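Local coordinates for protein cysteine synthase 3 (Entamoeba histolytica, PDB 6KR5) that probably makes L-cysteine from O-acetyl-L-serine and sulfide as a pyridoxal-5'-phosphate-dependent O-acetylserine sulfhydrylase of the amoeba, at residues G92-G97 with V104-P109; F63-Q68 with K153-N158. All coordinates share one frame; numbering follows the deposited sequence. Where two conformers were deposited one is given.

Contact 1 of 2, residues G92-G97 with V104-P109; sequences GLCQAG and VNIVMP
Val104 packs against Leu93, Cys94 and Gly97 of one helix with both of its methyl groups. The helix and the strand run nearly antiparallel, at 167° between their directions, and their axes come within 8.9 Å of each other. Val104 stands at the start of the strand, and its CB points toward the helix. From CB the side chain splits. CG1 lies anti to the backbone N (chi1 178°) and reaches the sulfur of Cys94, 3.9 Å from CG1 to SG. The same methyl is more loosely placed beside Leu93, with 4.4 Å between Val104 CG1 and Leu93 CB. CG2 lies beside the backbone N and lands on helix backbone. Its nearest atom there is Leu93 O, 3.7 Å from Val104 CG2. Gly97 CA is 3.9 Å from the same CG2. Gly97 has no side chain, and the methyl lies directly against its CA. Leu93 O is already the acceptor of the helical bond from Gly97 N, at 2.8 Å. The methyl rests against a carbonyl that is already bonded.

Two residues further along the strand, Ile106 also points toward the helix. Its CG1 sits 4.0 Å from Cys94 SG. The sulfur therefore meets two strand side chains, and Met120 of helix 114-122 also touches both Cys94 and Ile106. Between Val104 and Ile106, Asn105 points away from the helix, and its ND2 hydrogen-bonds Glu80 OE1 and Ile81 O.

These residues are part of the beta-alpha-beta unit formed by strand 80-84, helix 88-100 and strand 104-109. No hydrogen bond joins the two segments. The helix is held on this face of the parallel sheet by buried, apolar packing, with the cysteine sulfur as one of its packing atoms.

Contact 2 of 2, residues F63-Q68 with K153-N158; sequences FNIIYQ and KYFPAN
The backbones come nearest at Ile65 of the helix and Ala157 just beyond the short strand, 6.7 Å between their CA atoms. Ile65 carries the contact and points toward the strand segment. Its CG2 lies anti to the backbone N and meets the Phe155 ring at the edge, in the ring plane, 3.9 Å from CE2. Phe155 reaches the helix because its CG is also anti to its backbone N (chi1 170°). Ile65 CG2 also packs on the methyl of Ala157, with 4.2 Å to CB. The other branch ends at CD1, which rests 3.9 Å from Ala157 O. That carbonyl oxygen also accepts a hydrogen bond from Asn162 ND2, so its polar partner comes from outside the two segments. Ile65 itself touches Asn162.

Beyond the two segments, Phe155 also packs on Arg74 and Leu75, in the loop that leads from the helix to strand 80-84. Backbone hydrogen bonds of Phe155, and of Ala157 just past the strand, join this segment to strand 80-84. The arrangement is helix-on-sheet packing in a parallel alpha/beta domain of a pyridoxal-phosphate-dependent enzyme, with helix 58-72 lying against strand 154-156, outermost in the sheet within this chain.

Contacts 1 and 2 have centres 10 Å apart and belong to the same four-stranded parallel sheet, ordered 126-130, 104-109, 80-84, 154-156. Strand 80-84 lies between the two strands involved. Along the chain, contact 1 is nested in the loop closed by contact 2. The helices 58-72 and 88-100 join them directly: Ile66 CD1 lies 3.5 Å from Leu93 O and 3.7 Å from Ala96 CB. On the sheet, Asn105 ND2 packs 3.7 Å from Tyr154 CE1. The side chains of Leu93 and Ile65 are each about 10 Å from the bound pyridoxal-5'-phosphate, so neither of these two side chains touches the cofactor, and both contacts belong to the packing of the surrounding domain.

Contact 1 of 2, residues G92-G97 with V104-P109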
loop_
_atom_site.group_PDB
_atom_site.type_symbol
_atom_site.label_atom_id
_atom_site.label_comp_id
_atom_site.label_asym_id
_atom_site.label_seq_id
_atom_site.Cartn_x
_atom_site.Cartn_y
_atom_site.Cartn_z
ATOM N N GLY B 92 -11.801 -4.916 2.989
ATOM C CA GLY B 92 -11.373 -5.543 4.227
ATOM C C GLY B 92 -12.119 -6.830 4.523
ATOM O O GLY B 92 -11.538 -7.796 5.025
ATOM N N LEU B 93 -13.409 -6.878 4.191
ATOM C CA LEU B 93 -14.158 -8.113 4.387
ATOM C C LEU B 93 -13.699 -9.188 3.415
ATOM O O LEU B 93 -13.613 -10.368 3.777
ATOM C CB LEU B 93 -15.649 -7.849 4.218
ATOM C CG LEU B 93 -16.353 -7.076 5.330
ATOM C CD1 LEU B 93 -17.722 -6.653 4.827
ATOM C CD2 LEU B 93 -16.484 -7.931 6.591
ATOM N N CYS B 94 -13.399 -8.795 2.175
ATOM C CA CYS B 94 -12.996 -9.773 1.170
ATOM C C CYS B 94 -11.634 -10.363 1.493
ATOM O O CYS B 94 -11.414 -11.568 1.308
ATOM C CB CYS B 94 -13.002 -9.133 -0.215
ATOM S SG CYS B 94 -14.665 -8.876 -0.859
ATOM N N GLN B 95 -10.715 -9.545 2.004
ATOM C CA GLN B 95 -9.407 -10.064 2.396
ATOM C C GLN B 95 -9.545 -11.107 3.503
ATOM O O GLN B 95 -9.002 -12.221 3.404
ATOM C CB GLN B 95 -8.504 -8.914 2.835
ATOM C CG GLN B 95 -7.179 -9.381 3.420
ATOM C CD GLN B 95 -6.293 -8.223 3.842
ATOM O OE1 GLN B 95 -5.245 -7.951 3.231
ATOM N NE2 GLN B 95 -6.713 -7.521 4.879
ATOM N N ALA B 96 -10.302 -10.776 4.559
ATOM C CA ALA B 96 -10.447 -11.701 5.677
ATOM C C ALA B 96 -11.245 -12.927 5.268
ATOM O O ALA B 96 -10.895 -14.054 5.636
ATOM C CB ALA B 96 -11.095 -11.001 6.870
ATOM N N GLY B 97 -12.287 -12.738 4.458
ATOM C CA GLY B 97 -13.083 -13.876 4.028
ATOM C C GLY B 97 -12.277 -14.873 3.217
ATOM O O GLY B 97 -12.424 -16.088 3.380
ATOM N N VAL B 104 -17.931 -14.244 0.497
ATOM C CA VAL B 104 -18.280 -12.860 0.798
ATOM C C VAL B 104 -19.138 -12.319 -0.342
ATOM O O VAL B 104 -18.720 -12.334 -1.510
ATOM C CB VAL B 104 -17.031 -11.987 1.008
ATOM C CG1 VAL B 104 -17.428 -10.541 1.274
ATOM C CG2 VAL B 104 -16.182 -12.531 2.156
ATOM N N ASN B 105 -20.338 -11.845 -0.008
ATOM C CA ASN B 105 -21.238 -11.198 -0.953
ATOM C C ASN B 105 -21.234 -9.695 -0.700
ATOM O O ASN B 105 -21.500 -9.259 0.418
ATOM C CB ASN B 105 -22.661 -11.744 -0.806
ATOM C CG ASN B 105 -22.731 -13.242 -1.000
ATOM O OD1 ASN B 105 -22.788 -13.730 -2.129
ATOM N ND2 ASN B 105 -22.717 -13.985 0.105
ATOM N N ILE B 106 -20.928 -8.907 -1.731
ATOM C CA ILE B 106 -20.919 -7.450 -1.621
ATOM C C ILE B 106 -21.958 -6.883 -2.572
ATOM O O ILE B 106 -21.928 -7.173 -3.775
ATOM C CB ILE B 106 -19.533 -6.859 -1.948
ATOM C CG1 ILE B 106 -18.448 -7.463 -1.049
ATOM C CG2 ILE B 106 -19.584 -5.323 -1.893
ATOM C CD1 ILE B 106 -18.578 -7.173 0.412
ATOM N N VAL B 107 -22.866 -6.063 -2.038
ATOM C CA VAL B 107 -23.929 -5.437 -2.817
ATOM C C VAL B 107 -23.540 -3.992 -3.094
ATOM O O VAL B 107 -23.221 -3.246 -2.163
ATOM C CB VAL B 107 -25.273 -5.499 -2.074
ATOM C CG1 VAL B 107 -26.388 -5.049 -2.992
ATOM C CG2 VAL B 107 -25.512 -6.910 -1.542
ATOM N N MET B 108 -23.580 -3.592 -4.361
ATOM C CA MET B 108 -23.203 -2.239 -4.760
ATOM C C MET B 108 -23.846 -1.945 -6.114
ATOM O O MET B 108 -24.161 -2.869 -6.865
ATOM C CB MET B 108 -21.677 -2.102 -4.854
ATOM C CG MET B 108 -21.063 -3.161 -5.748
ATOM S SD MET B 108 -19.284 -3.272 -5.550
ATOM C CE MET B 108 -18.856 -1.536 -5.679
ATOM N N PRO B 109 -24.039 -0.661 -6.443
ATOM C CA PRO B 109 -24.537 -0.341 -7.794
ATOM C C PRO B 109 -23.492 -0.684 -8.846
ATOM O O PRO B 109 -22.287 -0.550 -8.618
ATOM C CB PRO B 109 -24.791 1.173 -7.724
ATOM C CG PRO B 109 -24.809 1.505 -6.265
ATOM C CD PRO B 109 -23.864 0.537 -5.623
#

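Contact 2 of 2, residues F63-Q68 with K153-N158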
loop_
_atom_site.group_PDB
_atom_site.type_symbol
_atom_site.label_atom_id
_atom_site.label_comp_id
_atom_site.label_asym_id
_atom_site.label_seq_id
_atom_site.Cartn_x
_atom_site.Cartn_y
_atom_site.Cartn_z
ATOM N N PHE B 63 -11.438 -7.789 9.257
ATOM C CA PHE B 63 -10.841 -8.894 9.992
ATOM C C PHE B 63 -11.576 -9.146 11.298
ATOM O O PHE B 63 -11.968 -10.281 11.585
ATOM C CB PHE B 63 -9.369 -8.614 10.280
ATOM C CG PHE B 63 -8.775 -9.591 11.248
ATOM C CD1 PHE B 63 -8.424 -10.864 10.822
ATOM C CD2 PHE B 63 -8.609 -9.264 12.580
ATOM C CE1 PHE B 63 -7.885 -11.782 11.705
ATOM C CE2 PHE B 63 -8.081 -10.185 13.469
ATOM C CZ PHE B 63 -7.727 -11.440 13.033
ATOM N N ASN B 64 -11.751 -8.112 12.126
ATOM C CA ASN B 64 -12.328 -8.386 13.441
ATOM C C ASN B 64 -13.810 -8.730 13.373
ATOM O O ASN B 64 -14.287 -9.533 14.185
ATOM C CB ASN B 64 -12.119 -7.222 14.407
ATOM C CG ASN B 64 -12.214 -7.684 15.843
ATOM O OD1 ASN B 64 -11.462 -8.578 16.255
ATOM N ND2 ASN B 64 -13.169 -7.137 16.596
ATOM N N ILE B 65 -14.567 -8.131 12.449
ATOM C CA ILE B 65 -15.977 -8.507 12.302
ATOM C C ILE B 65 -16.094 -9.999 12.005
ATOM O O ILE B 65 -16.889 -10.712 12.626
ATOM C CB ILE B 65 -16.642 -7.650 11.208
ATOM C CG1 ILE B 65 -16.972 -6.261 11.772
ATOM C CG2 ILE B 65 -17.885 -8.334 10.653
ATOM C CD1 ILE B 65 -17.422 -5.280 10.743
ATOM N N ILE B 66 -15.269 -10.502 11.092
ATOM C CA ILE B 66 -15.362 -11.907 10.716
ATOM C C ILE B 66 -14.754 -12.805 11.788
ATOM O O ILE B 66 -15.340 -13.834 12.150
ATOM C CB ILE B 66 -14.703 -12.111 9.344
ATOM C CG1 ILE B 66 -15.531 -11.396 8.278
ATOM C CG2 ILE B 66 -14.603 -13.588 9.017
ATOM C CD1 ILE B 66 -14.804 -11.235 6.954
ATOM N N TYR B 67 -13.591 -12.425 12.322
ATOM C CA TYR B 67 -12.917 -13.238 13.332
ATOM C C TYR B 67 -13.798 -13.424 14.554
ATOM O O TYR B 67 -13.969 -14.544 15.050
ATOM C CB TYR B 67 -11.602 -12.574 13.723
ATOM C CG TYR B 67 -10.678 -13.398 14.587
ATOM C CD1 TYR B 67 -10.564 -14.770 14.412
ATOM C CD2 TYR B 67 -9.887 -12.792 15.547
ATOM C CE1 TYR B 67 -9.700 -15.515 15.192
ATOM C CE2 TYR B 67 -9.023 -13.525 16.333
ATOM C CZ TYR B 67 -8.933 -14.886 16.154
ATOM O OH TYR B 67 -8.066 -15.618 16.936
ATOM N N GLN B 68 -14.360 -12.330 15.063
ATOM C CA GLN B 68 -15.174 -12.453 16.266
ATOM C C GLN B 68 -16.434 -13.259 15.993
ATOM O O GLN B 68 -16.875 -14.043 16.848
ATOM C CB GLN B 68 -15.534 -11.075 16.811
ATOM C CG GLN B 68 -16.094 -11.149 18.239
ATOM C CD GLN B 68 -15.046 -11.610 19.239
ATOM O OE1 GLN B 68 -13.942 -11.077 19.281
ATOM N NE2 GLN B 68 -15.386 -12.612 20.044
ATOM N N LYS B 153 -28.669 -18.112 6.155
ATOM C CA LYS B 153 -27.431 -18.369 5.434
ATOM C C LYS B 153 -26.477 -17.183 5.485
ATOM O O LYS B 153 -25.255 -17.377 5.483
ATOM C CB LYS B 153 -27.745 -18.722 3.982
ATOM C CG LYS B 153 -26.536 -19.049 3.131
ATOM C CD LYS B 153 -26.935 -19.106 1.664
ATOM C CE LYS B 153 -26.007 -19.999 0.872
ATOM N NZ LYS B 153 -26.629 -20.442 -0.408
ATOM N N TYR B 154 -26.995 -15.964 5.538
ATOM C CA TYR B 154 -26.137 -14.790 5.446
ATOM C C TYR B 154 -25.820 -14.227 6.823
ATOM O O TYR B 154 -26.705 -14.078 7.677
ATOM C CB TYR B 154 -26.780 -13.703 4.587
ATOM C CG TYR B 154 -26.799 -13.986 3.102
ATOM C CD1 TYR B 154 -26.019 -14.993 2.554
ATOM C CD2 TYR B 154 -27.591 -13.233 2.243
ATOM C CE1 TYR B 154 -26.036 -15.250 1.192
ATOM C CE2 TYR B 154 -27.609 -13.479 0.881
ATOM C CZ TYR B 154 -26.832 -14.489 0.363
ATOM O OH TYR B 154 -26.854 -14.740 -0.987
ATOM N N PHE B 155 -24.546 -13.890 7.021
ATOM C CA PHE B 155 -24.117 -13.129 8.181
ATOM C C PHE B 155 -23.917 -11.682 7.757
ATOM O O PHE B 155 -23.048 -11.411 6.917
ATOM C CB PHE B 155 -22.826 -13.693 8.760
ATOM C CG PHE B 155 -22.205 -12.810 9.804
ATOM C CD1 PHE B 155 -22.672 -12.833 11.111
ATOM C CD2 PHE B 155 -21.173 -11.947 9.484
ATOM C CE1 PHE B 155 -22.109 -12.014 12.075
ATOM C CE2 PHE B 155 -20.611 -11.130 10.447
ATOM C CZ PHE B 155 -21.083 -11.158 11.739
ATOM N N PRO B 156 -24.695 -10.735 8.277
ATOM C CA PRO B 156 -24.547 -9.331 7.868
ATOM C C PRO B 156 -23.412 -8.660 8.636
ATOM O O PRO B 156 -23.359 -8.720 9.868
ATOM C CB PRO B 156 -25.905 -8.711 8.222
ATOM C CG PRO B 156 -26.415 -9.550 9.335
ATOM C CD PRO B 156 -25.857 -10.945 9.160
ATOM N N ALA B 157 -22.493 -8.026 7.903
ATOM C CA ALA B 157 -21.377 -7.373 8.583
ATOM C C ALA B 157 -21.842 -6.202 9.438
ATOM O O ALA B 157 -21.215 -5.910 10.456
ATOM C CB ALA B 157 -20.330 -6.900 7.574
ATOM N N ASN B 158 -22.920 -5.522 9.034
ATOM C CA ASN B 158 -23.481 -4.387 9.776
ATOM C C ASN B 158 -22.411 -3.359 10.163
ATOM O O ASN B 158 -22.244 -2.998 11.331
ATOM C CB ASN B 158 -24.215 -4.886 11.017
ATOM C CG ASN B 158 -24.921 -3.777 11.752
ATOM O OD1 ASN B 158 -25.281 -2.763 11.151
ATOM N ND2 ASN B 158 -25.119 -3.956 13.060
#